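Local coordinates for putative PLP-dependent aminotransferase (PDB 3JU7), which probably acts as a pyridoxal-phosphate-dependent aminotransferase of the DegT/DnrJ/EryC1 family, although neither its transaminase activity nor its substrate is firmly established, at residues A55-A60 / G199-K204; G99-F104 / R330-T335; N271-K276 / Q363-L368; G140-L145 / F166-G171. All coordinates share one frame; numbering follows the deposited sequence.

Overall arrangement
Interactions 1 and 4 are the nearest pair, with centres about 16 Å apart, and they touch: Leu200 CD2 of interaction 1 packs 3.7 Å from Phe166 CE1 of interaction 4. Interaction 1 lies in the mixed four-stranded sheet. Interaction 2 borders the parallel sheet through strand 101-105, its centre about 27 Å from those of interactions 1 and 4. The outlier is interaction 3, near the C-terminus; its centre is about 40 Å from that of interaction 1, across the middle of the chain. Lys191, the predicted pyridoxal phosphate lysine, is not modelled, and all four contacts lie away from the annotated sites; Trp142 of interaction 4 does border a bound triethylene glycol.

Interaction 1: A55-A60 / G199-K204; sequences AVTTVA and GLIYSK
Leu200 reaches across to Val56, Thr57 and Thr58 on the neighbouring antiparallel strand. Its CB lies 4.1 Å from Thr57 O. CG is anti to the backbone N (chi1 -167°), and comes to 3.8 Å from that same Thr57 O. The two methyls then divide the work: CD1 drops to 3.5 Å from Thr57 O and also meets Thr58 CG2, while CD2 sits 3.9 Å from Val56 CG1. Further along this face Val56 CG1 touches the edge of the Tyr202 ring in its plane, 3.7 Å from Tyr202 CD1. Behind the side chains runs the backbone ladder, paired from Ala55 with Ser203 to Val59 with Gly199. At the far end Val59 N reaches Gly199 O from above the carbonyl plane, 58° out of it, and the return bond from Gly199 N to Val59 O is weak. Val59 CG2 packs 3.6 Å from Gly199 C. Helix 36-48 covers the Val56 and Thr58 face, helix 206-215 the Thr57 and Ile201 face. Strand 55-59, outermost of this sheet within the chain, pairs with strand 199-203, which also runs antiparallel to strand 182-186, consistent with the one reversed strand in the large-domain sheet of fold type I pyridoxal phosphate enzymes.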
# COMPACT_ATOMS: atom_id res chain seq x y z
N ALA A 55 8.85 -14.62 -13.55
CA ALA A 55 8.47 -14.63 -12.16
C ALA A 55 7.49 -13.51 -11.90
O ALA A 55 7.50 -12.47 -12.58
CB ALA A 55 9.70 -14.47 -11.26
N VAL A 56 6.66 -13.72 -10.88
CA VAL A 56 5.73 -12.70 -10.47
C VAL A 56 5.83 -12.42 -8.96
O VAL A 56 6.27 -13.29 -8.15
CB VAL A 56 4.25 -13.11 -10.78
CG1 VAL A 56 4.01 -13.32 -12.32
CG2 VAL A 56 3.90 -14.33 -9.97
N THR A 57 5.39 -11.22 -8.58
CA THR A 57 5.12 -10.99 -7.18
C THR A 57 3.80 -10.25 -7.00
O THR A 57 3.48 -9.34 -7.78
CB THR A 57 6.25 -10.23 -6.47
OG1 THR A 57 5.99 -10.28 -5.07
CG2 THR A 57 6.35 -8.71 -6.98
N THR A 58 3.03 -10.64 -5.99
CA THR A 58 1.83 -9.86 -5.64
C THR A 58 2.28 -8.55 -4.98
O THR A 58 3.41 -8.48 -4.50
CB THR A 58 0.90 -10.61 -4.72
OG1 THR A 58 1.59 -10.94 -3.50
CG2 THR A 58 0.39 -11.93 -5.39
N VAL A 59 1.44 -7.52 -5.03
CA VAL A 59 1.66 -6.27 -4.30
C VAL A 59 0.31 -5.82 -3.74
O VAL A 59 -0.72 -6.33 -4.16
CB VAL A 59 2.30 -5.18 -5.15
CG1 VAL A 59 3.72 -5.57 -5.52
CG2 VAL A 59 1.44 -4.90 -6.40
N ALA A 60 0.30 -4.85 -2.82
CA ALA A 60 -0.93 -4.51 -2.13
C ALA A 60 -1.90 -3.77 -3.03
O ALA A 60 -3.11 -3.84 -2.84
CB ALA A 60 -0.65 -3.74 -0.87
N GLY A 199 -2.57 -6.25 -6.65
CA GLY A 199 -1.87 -6.08 -7.90
C GLY A 199 -0.80 -7.14 -8.04
O GLY A 199 -0.62 -7.96 -7.13
N LEU A 200 -0.11 -7.10 -9.18
CA LEU A 200 0.92 -8.07 -9.54
C LEU A 200 1.99 -7.41 -10.42
O LEU A 200 1.71 -6.47 -11.21
CB LEU A 200 0.30 -9.21 -10.31
CG LEU A 200 1.15 -10.50 -10.52
CD1 LEU A 200 1.09 -11.42 -9.32
CD2 LEU A 200 0.74 -11.24 -11.75
N ILE A 201 3.23 -7.89 -10.27
CA ILE A 201 4.32 -7.51 -11.16
C ILE A 201 4.88 -8.75 -11.80
O ILE A 201 5.12 -9.72 -11.13
CB ILE A 201 5.48 -6.74 -10.45
CG1 ILE A 201 4.91 -5.61 -9.59
CG2 ILE A 201 6.45 -6.21 -11.51
CD1 ILE A 201 5.97 -4.71 -8.93
N TYR A 202 5.05 -8.71 -13.12
CA TYR A 202 5.67 -9.81 -13.86
C TYR A 202 6.96 -9.31 -14.49
O TYR A 202 7.02 -8.16 -14.94
CB TYR A 202 4.77 -10.30 -15.00
CG TYR A 202 5.49 -11.25 -15.91
CD1 TYR A 202 5.60 -12.60 -15.59
CD2 TYR A 202 6.13 -10.80 -17.07
CE1 TYR A 202 6.30 -13.48 -16.42
CE2 TYR A 202 6.82 -11.68 -17.90
CZ TYR A 202 6.89 -13.02 -17.58
OH TYR A 202 7.58 -13.89 -18.40
N SER A 203 7.98 -10.15 -14.52
CA SER A 203 9.16 -9.91 -15.37
C SER A 203 9.73 -11.24 -15.77
O SER A 203 9.60 -12.26 -15.08
CB SER A 203 10.22 -9.02 -14.70
OG SER A 203 11.32 -8.75 -15.56
N LYS A 204 10.32 -11.24 -16.95
CA LYS A 204 11.12 -12.38 -17.33
C LYS A 204 12.35 -12.43 -16.40
O LYS A 204 12.91 -13.50 -16.17
CB LYS A 204 11.51 -12.25 -18.79
CG LYS A 204 12.41 -13.35 -19.30
CD LYS A 204 11.73 -14.69 -19.33
CE LYS A 204 12.56 -15.68 -20.16
NZ LYS A 204 11.70 -16.72 -20.74

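Interaction 2: G99-F104 / R330-T335; sequences GLEPYF and RNYKST
Pro102 and Tyr332 meet flat on: Pro102 CD sits over the centre of the Tyr332 ring, 3.5 Å from the centroid and 8° off the normal, a clear CH-pi contact. Glu101 CG approaches the same ring at its edge, 3.9 Å from Tyr332 CE1. A second CH-pi contact follows one residue on, where Lys333 CB lies over a face of the Tyr103 ring, shifted toward the rim and 3.5 Å from Tyr103 CE2. The lysine carries on past the ring, with Lys333 CD still near Tyr103 CE2, before chi4 (-63°) turns NZ away from the extended line of the chain. Phe104 CE2 also rests against Tyr332 CB.

Two backbone bonds flank a single bridge between Phe104 and Ser334 and fix the main chains beside each other. Phe104 N donates to Lys333 O at 2.9 Å, and Thr335 N to Phe104 O at 2.8 Å. One water ties the start of the contact together: it accepts from Lys333 N and donates to Pro102 O (2.6 Å) and to Glu101 OE1 (2.8 Å). Farther out, Ser334 OG donates to Thr335 O, and Tyr103 OH is bonded to Lys122 NZ.

Residues 332-335 run beside the outermost strand 101-105 of the parallel sheet, about 35° from its direction, on the flank away from strand 80-84. Helix 90-97 packs on Pro102 and Tyr332, and helix 116-126 on Tyr103 and Thr335.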
# COMPACT_ATOMS: atom_id res chain seq x y z
N GLY A 99 10.61 10.43 -7.23
CA GLY A 99 11.45 11.58 -7.44
C GLY A 99 11.66 11.95 -8.89
O GLY A 99 12.58 12.67 -9.18
N LEU A 100 10.83 11.49 -9.79
CA LEU A 100 10.98 11.86 -11.19
C LEU A 100 9.93 12.84 -11.60
O LEU A 100 8.91 13.00 -10.92
CB LEU A 100 10.87 10.65 -12.07
CG LEU A 100 11.85 9.57 -11.65
CD1 LEU A 100 11.54 8.37 -12.45
CD2 LEU A 100 13.28 10.10 -11.88
N GLU A 101 10.18 13.52 -12.71
CA GLU A 101 9.18 14.37 -13.31
C GLU A 101 8.57 13.58 -14.46
O GLU A 101 9.29 13.02 -15.28
CB GLU A 101 9.79 15.64 -13.87
CG GLU A 101 10.23 16.60 -12.85
CD GLU A 101 10.59 17.96 -13.45
OE1 GLU A 101 10.19 18.28 -14.59
OE2 GLU A 101 11.28 18.71 -12.75
N PRO A 102 7.24 13.52 -14.53
CA PRO A 102 6.71 12.99 -15.77
C PRO A 102 7.11 13.91 -16.93
O PRO A 102 7.30 15.13 -16.74
CB PRO A 102 5.20 13.00 -15.54
CG PRO A 102 5.05 13.01 -14.00
CD PRO A 102 6.20 13.82 -13.53
N TYR A 103 7.30 13.30 -18.09
CA TYR A 103 7.50 13.99 -19.36
C TYR A 103 6.53 13.36 -20.36
O TYR A 103 6.72 12.20 -20.79
CB TYR A 103 8.93 13.83 -19.85
CG TYR A 103 9.38 14.87 -20.89
CD1 TYR A 103 8.71 15.03 -22.11
CD2 TYR A 103 10.48 15.68 -20.63
CE1 TYR A 103 9.15 15.95 -23.04
CE2 TYR A 103 10.91 16.62 -21.56
CZ TYR A 103 10.24 16.74 -22.75
OH TYR A 103 10.71 17.69 -23.63
N PHE A 104 5.48 14.10 -20.72
CA PHE A 104 4.38 13.49 -21.46
C PHE A 104 4.64 13.42 -22.98
O PHE A 104 5.12 14.40 -23.59
CB PHE A 104 3.07 14.21 -21.19
CG PHE A 104 2.63 14.18 -19.76
CD1 PHE A 104 2.28 12.97 -19.15
CD2 PHE A 104 2.52 15.34 -19.03
CE1 PHE A 104 1.84 12.95 -17.84
CE2 PHE A 104 2.09 15.31 -17.71
CZ PHE A 104 1.76 14.12 -17.12
N ARG A 330 -0.14 19.87 -14.78
CA ARG A 330 -0.19 20.85 -15.89
C ARG A 330 1.15 21.41 -16.28
O ARG A 330 1.30 21.86 -17.38
CB ARG A 330 -0.93 22.11 -15.46
CG ARG A 330 -2.39 22.01 -15.42
CD ARG A 330 -2.87 23.20 -14.61
NE ARG A 330 -4.32 23.39 -14.60
CZ ARG A 330 -4.94 24.20 -13.74
NH1 ARG A 330 -4.24 24.90 -12.83
NH2 ARG A 330 -6.26 24.33 -13.80
N ASN A 331 2.06 21.52 -15.34
CA ASN A 331 3.30 22.17 -15.61
C ASN A 331 4.46 21.24 -15.93
O ASN A 331 5.53 21.71 -16.11
CB ASN A 331 3.64 23.09 -14.43
CG ASN A 331 2.65 24.26 -14.31
OD1 ASN A 331 1.93 24.59 -15.26
ND2 ASN A 331 2.60 24.87 -13.14
N TYR A 332 4.22 19.93 -16.04
CA TYR A 332 5.29 19.04 -16.44
C TYR A 332 5.51 19.16 -17.94
O TYR A 332 4.58 19.43 -18.70
CB TYR A 332 4.98 17.60 -16.08
CG TYR A 332 5.07 17.37 -14.59
CD1 TYR A 332 6.29 17.49 -13.94
CD2 TYR A 332 3.95 17.05 -13.83
CE1 TYR A 332 6.39 17.29 -12.59
CE2 TYR A 332 4.06 16.86 -12.47
CZ TYR A 332 5.28 16.98 -11.86
OH TYR A 332 5.42 16.81 -10.50
N LYS A 333 6.75 18.92 -18.36
CA LYS A 333 7.12 18.99 -19.77
C LYS A 333 6.38 17.93 -20.60
O LYS A 333 5.92 16.91 -20.09
CB LYS A 333 8.63 18.79 -19.93
CG LYS A 333 9.45 19.89 -19.30
CD LYS A 333 10.90 19.68 -19.59
CE LYS A 333 11.78 20.69 -18.88
NZ LYS A 333 11.50 22.09 -19.36
N SER A 334 6.25 18.22 -21.90
CA SER A 334 5.65 17.29 -22.84
C SER A 334 6.12 17.61 -24.23
O SER A 334 6.64 18.68 -24.49
CB SER A 334 4.12 17.39 -22.80
OG SER A 334 3.70 18.66 -23.29
N THR A 335 5.95 16.65 -25.12
CA THR A 335 6.04 16.88 -26.55
C THR A 335 4.74 17.61 -26.86
O THR A 335 3.91 17.79 -25.97
CB THR A 335 5.98 15.55 -27.27
OG1 THR A 335 4.69 14.95 -27.03
CG2 THR A 335 7.11 14.62 -26.75
O HOH W 1 8.45 17.49 -16.61

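Interaction 3: N271-K276 / Q363-L368; sequences NGLMKK and QIVICL
Asn271 opens the contact by laying its side chain over Val365 and Ile366 of helix 358-368. Its OD1 faces Ile366 CG1 at 3.8 Å and ND2 lies 4.0 Å from Val365 CG1; both are plain van der Waals neighbours. ND2 is hydrogen-bonded to the carbonyl O of Leu267 in the helix just before it. Gly272 comes next, with positive phi, as the C-prime residue of a Schellman motif that ends helix 250-270: Leu273 N returns to Leu268 O and Gly272 N to Gln269 O. This reversal sets Leu273 beside the C-terminal helix, and so joins the end of one helix to the flank of another. Leu273 carries the packing with both methyls. CD2 meets Leu368 CB at 3.5 Å, the two leucines crossing at about a right angle. The 3.3 Å between Leu273 CD1 and Val365 CG1 is shorter than usual and, with chi2 at 117° off a staggered value, should be read with caution. Trp278 touches both Leu273 and Leu368. Beyond Leu273 the chain curls back on itself, Lys276 N bonding Gly272 O at 3.0 Å, while on the helix side Leu368 also packs against Val304 and Leu308 of helix 301-309.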
# COMPACT_ATOMS: atom_id res chain seq x y z
N ASN A 271 -27.02 -0.72 -35.26
CA ASN A 271 -27.71 0.57 -35.16
C ASN A 271 -27.05 1.70 -35.99
O ASN A 271 -27.42 2.86 -35.85
CB ASN A 271 -27.85 1.01 -33.71
CG ASN A 271 -28.86 0.18 -32.94
OD1 ASN A 271 -29.95 0.65 -32.64
ND2 ASN A 271 -28.48 -1.06 -32.59
N GLY A 272 -26.07 1.37 -36.84
CA GLY A 272 -25.45 2.35 -37.73
C GLY A 272 -24.46 3.34 -37.11
O GLY A 272 -24.03 4.29 -37.78
N LEU A 273 -24.08 3.12 -35.85
CA LEU A 273 -23.25 4.07 -35.14
C LEU A 273 -21.85 4.15 -35.73
O LEU A 273 -21.28 5.24 -35.77
CB LEU A 273 -23.20 3.74 -33.65
CG LEU A 273 -24.43 4.28 -32.92
CD1 LEU A 273 -25.25 3.15 -32.32
CD2 LEU A 273 -24.01 5.29 -31.87
N MSE A 274 -21.30 3.04 -36.20
CA MSE A 274 -20.01 3.09 -36.86
C MSE A 274 -20.14 3.98 -38.09
O MSE A 274 -19.29 4.84 -38.35
CB MSE A 274 -19.50 1.71 -37.30
CG MSE A 274 -19.67 0.58 -36.30
SE MSE A 274 -19.02 0.98 -34.56
CE MSE A 274 -17.10 1.07 -34.93
N LYS A 275 -21.22 3.80 -38.85
CA LYS A 275 -21.45 4.60 -40.04
C LYS A 275 -21.48 6.10 -39.68
O LYS A 275 -21.01 6.91 -40.47
CB LYS A 275 -22.74 4.17 -40.77
N LYS A 276 -22.00 6.44 -38.50
CA LYS A 276 -22.17 7.85 -38.08
C LYS A 276 -20.91 8.50 -37.50
O LYS A 276 -20.93 9.67 -37.12
CB LYS A 276 -23.34 7.99 -37.09
N GLN A 363 -30.42 -0.75 -24.79
CA GLN A 363 -30.81 0.54 -24.22
C GLN A 363 -29.73 1.55 -24.51
O GLN A 363 -29.99 2.61 -25.06
CB GLN A 363 -30.94 0.51 -22.69
CG GLN A 363 -32.20 -0.08 -22.06
CD GLN A 363 -32.32 0.25 -20.55
OE1 GLN A 363 -32.07 1.39 -20.12
NE2 GLN A 363 -32.71 -0.74 -19.74
N ILE A 364 -28.51 1.20 -24.13
CA ILE A 364 -27.39 2.13 -24.14
C ILE A 364 -27.07 2.54 -25.56
O ILE A 364 -27.04 3.73 -25.88
CB ILE A 364 -26.14 1.51 -23.43
CG1 ILE A 364 -26.40 1.38 -21.92
CG2 ILE A 364 -24.88 2.35 -23.67
CD1 ILE A 364 -25.34 0.53 -21.17
N VAL A 365 -26.85 1.56 -26.41
CA VAL A 365 -26.50 1.82 -27.79
C VAL A 365 -27.57 2.64 -28.47
O VAL A 365 -27.25 3.59 -29.17
CB VAL A 365 -26.20 0.53 -28.57
CG1 VAL A 365 -26.03 0.84 -30.06
CG2 VAL A 365 -24.94 -0.16 -27.97
N ILE A 366 -28.84 2.29 -28.25
CA ILE A 366 -29.97 3.05 -28.79
C ILE A 366 -29.94 4.53 -28.37
O ILE A 366 -30.22 5.40 -29.18
CB ILE A 366 -31.33 2.43 -28.40
CG1 ILE A 366 -31.55 1.15 -29.21
CG2 ILE A 366 -32.46 3.40 -28.67
CD1 ILE A 366 -32.78 0.39 -28.81
N CYS A 367 -29.60 4.79 -27.12
CA CYS A 367 -29.46 6.17 -26.62
C CYS A 367 -28.34 6.92 -27.32
O CYS A 367 -28.46 8.12 -27.56
CB CYS A 367 -29.16 6.19 -25.11
SG CYS A 367 -30.57 5.87 -24.02
N LEU A 368 -27.24 6.24 -27.63
CA LEU A 368 -26.17 6.86 -28.41
C LEU A 368 -26.70 7.27 -29.80
O LEU A 368 -26.40 8.35 -30.29
CB LEU A 368 -24.97 5.93 -28.56
CG LEU A 368 -24.16 5.62 -27.32
CD1 LEU A 368 -22.96 4.88 -27.79
CD2 LEU A 368 -23.74 6.88 -26.59

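Interaction 4: G140-L145 / F166-G171; sequences GSWMNL and FGLMNG
Leu168 and Trp142 make the dense side of this contact. Trp142 is the centre of an inverse gamma turn in the loop between strand 130-133 and helix 146-153, packed against short strand 169-170 of the 169-170/173-174 hairpin. Leu168 CG is anti to the backbone N (chi1 179°) and sits 3.7 Å from Trp142 CE3. Its CD2 pushes further, to 3.1 Å from Gly140 O and 3.3 Å from Ser141 C, wedged tightly against the backbone before the tryptophan. Leu168 O lies in the plane of the indole, at its edge, 3.6 Å from Trp142 CZ3.

Toward the more exposed end, Asn170 lies across one face of the indole. Its CB stands over the six-membered ring, 3.3 Å from the centroid and 6° off the normal, a close CH-pi contact. The amide stands nearly upright on the ring, planes 82° apart, with ND2 above the five-membered ring and 3.5 Å from Trp142 NE1. Gly171 is exposed, and the tryptophan also borders a bound triethylene glycol, probably left from crystallisation. Met173 of strand 173-174 and the ring of Tyr175, edge-to-face, add to the packing around Trp142.

ND2 and NE1 are both donors and do not bond each other; ND2 has its partner elsewhere. What joins the segments is therefore dispersion, Leu168 against the Gly140-Ser141 backbone and the indole, and the CH-pi contact of Asn170, rather than polar bonding.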
# COMPACT_ATOMS: atom_id res chain seq x y z
N GLY A 140 -6.59 -2.05 -21.39
CA GLY A 140 -6.44 -3.51 -21.25
C GLY A 140 -6.23 -4.18 -22.59
O GLY A 140 -6.72 -5.25 -22.86
N SER A 141 -5.45 -3.55 -23.45
CA SER A 141 -5.34 -3.98 -24.82
C SER A 141 -3.96 -4.50 -25.10
O SER A 141 -3.05 -4.42 -24.25
CB SER A 141 -5.68 -2.82 -25.75
OG SER A 141 -4.73 -1.79 -25.63
N TRP A 142 -3.80 -5.02 -26.30
CA TRP A 142 -2.58 -5.66 -26.68
C TRP A 142 -1.62 -4.68 -27.33
O TRP A 142 -1.52 -4.61 -28.55
CB TRP A 142 -2.90 -6.80 -27.61
CG TRP A 142 -1.83 -7.75 -27.78
CD1 TRP A 142 -0.88 -7.76 -28.76
CD2 TRP A 142 -1.61 -8.92 -26.98
NE1 TRP A 142 -0.09 -8.86 -28.61
CE2 TRP A 142 -0.50 -9.59 -27.53
CE3 TRP A 142 -2.26 -9.46 -25.86
CZ2 TRP A 142 0.01 -10.76 -26.98
CZ3 TRP A 142 -1.76 -10.63 -25.30
CH2 TRP A 142 -0.62 -11.27 -25.86
N MSE A 143 -0.94 -3.90 -26.49
CA MSE A 143 0.13 -3.00 -26.93
C MSE A 143 1.38 -3.82 -27.08
O MSE A 143 1.94 -4.32 -26.10
CB MSE A 143 0.36 -1.91 -25.91
CG MSE A 143 1.47 -0.95 -26.28
SE MSE A 143 1.71 0.34 -24.88
CE MSE A 143 2.57 -0.78 -23.52
N ASN A 144 1.81 -3.99 -28.32
CA ASN A 144 2.93 -4.85 -28.62
C ASN A 144 4.18 -4.32 -27.95
O ASN A 144 4.40 -3.12 -27.94
CB ASN A 144 3.15 -4.93 -30.12
CG ASN A 144 3.96 -6.14 -30.51
OD1 ASN A 144 5.21 -6.15 -30.38
ND2 ASN A 144 3.26 -7.19 -30.97
N LEU A 145 5.02 -5.23 -27.42
CA LEU A 145 6.18 -4.83 -26.60
C LEU A 145 7.55 -5.03 -27.27
O LEU A 145 8.56 -4.81 -26.60
CB LEU A 145 6.15 -5.58 -25.25
CG LEU A 145 4.95 -5.25 -24.37
CD1 LEU A 145 4.95 -6.10 -23.13
CD2 LEU A 145 4.97 -3.76 -24.02
N PHE A 166 -4.83 -7.69 -16.80
CA PHE A 166 -4.56 -9.06 -16.38
C PHE A 166 -5.61 -9.97 -16.97
O PHE A 166 -6.79 -9.68 -16.93
CB PHE A 166 -4.55 -9.17 -14.86
CG PHE A 166 -3.98 -10.42 -14.36
CD1 PHE A 166 -2.61 -10.67 -14.47
CD2 PHE A 166 -4.79 -11.39 -13.76
CE1 PHE A 166 -2.07 -11.84 -14.00
CE2 PHE A 166 -4.26 -12.56 -13.30
CZ PHE A 166 -2.90 -12.81 -13.42
N GLY A 167 -5.17 -11.13 -17.43
CA GLY A 167 -6.04 -12.08 -18.06
C GLY A 167 -6.13 -11.88 -19.56
O GLY A 167 -6.82 -12.63 -20.21
N LEU A 168 -5.44 -10.88 -20.11
CA LEU A 168 -5.45 -10.61 -21.56
C LEU A 168 -4.56 -11.60 -22.34
O LEU A 168 -3.33 -11.59 -22.23
CB LEU A 168 -4.99 -9.18 -21.87
CG LEU A 168 -4.94 -8.80 -23.34
CD1 LEU A 168 -6.34 -9.00 -24.00
CD2 LEU A 168 -4.44 -7.32 -23.45
N MSE A 169 -5.22 -12.41 -23.16
CA MSE A 169 -4.63 -13.45 -23.99
C MSE A 169 -4.76 -13.13 -25.47
O MSE A 169 -5.78 -12.60 -25.91
CB MSE A 169 -5.42 -14.74 -23.79
CG MSE A 169 -5.57 -15.16 -22.34
SE MSE A 169 -3.91 -15.85 -21.74
CE MSE A 169 -4.62 -17.26 -20.65
N ASN A 170 -3.77 -13.50 -26.26
CA ASN A 170 -3.82 -13.30 -27.70
C ASN A 170 -2.98 -14.39 -28.32
O ASN A 170 -1.78 -14.47 -28.08
CB ASN A 170 -3.28 -11.92 -28.09
CG ASN A 170 -3.41 -11.62 -29.58
OD1 ASN A 170 -4.02 -12.37 -30.31
ND2 ASN A 170 -2.84 -10.48 -30.01
N GLY A 171 -3.63 -15.24 -29.10
CA GLY A 171 -2.98 -16.38 -29.72
C GLY A 171 -2.42 -17.29 -28.66
O GLY A 171 -1.34 -17.81 -28.81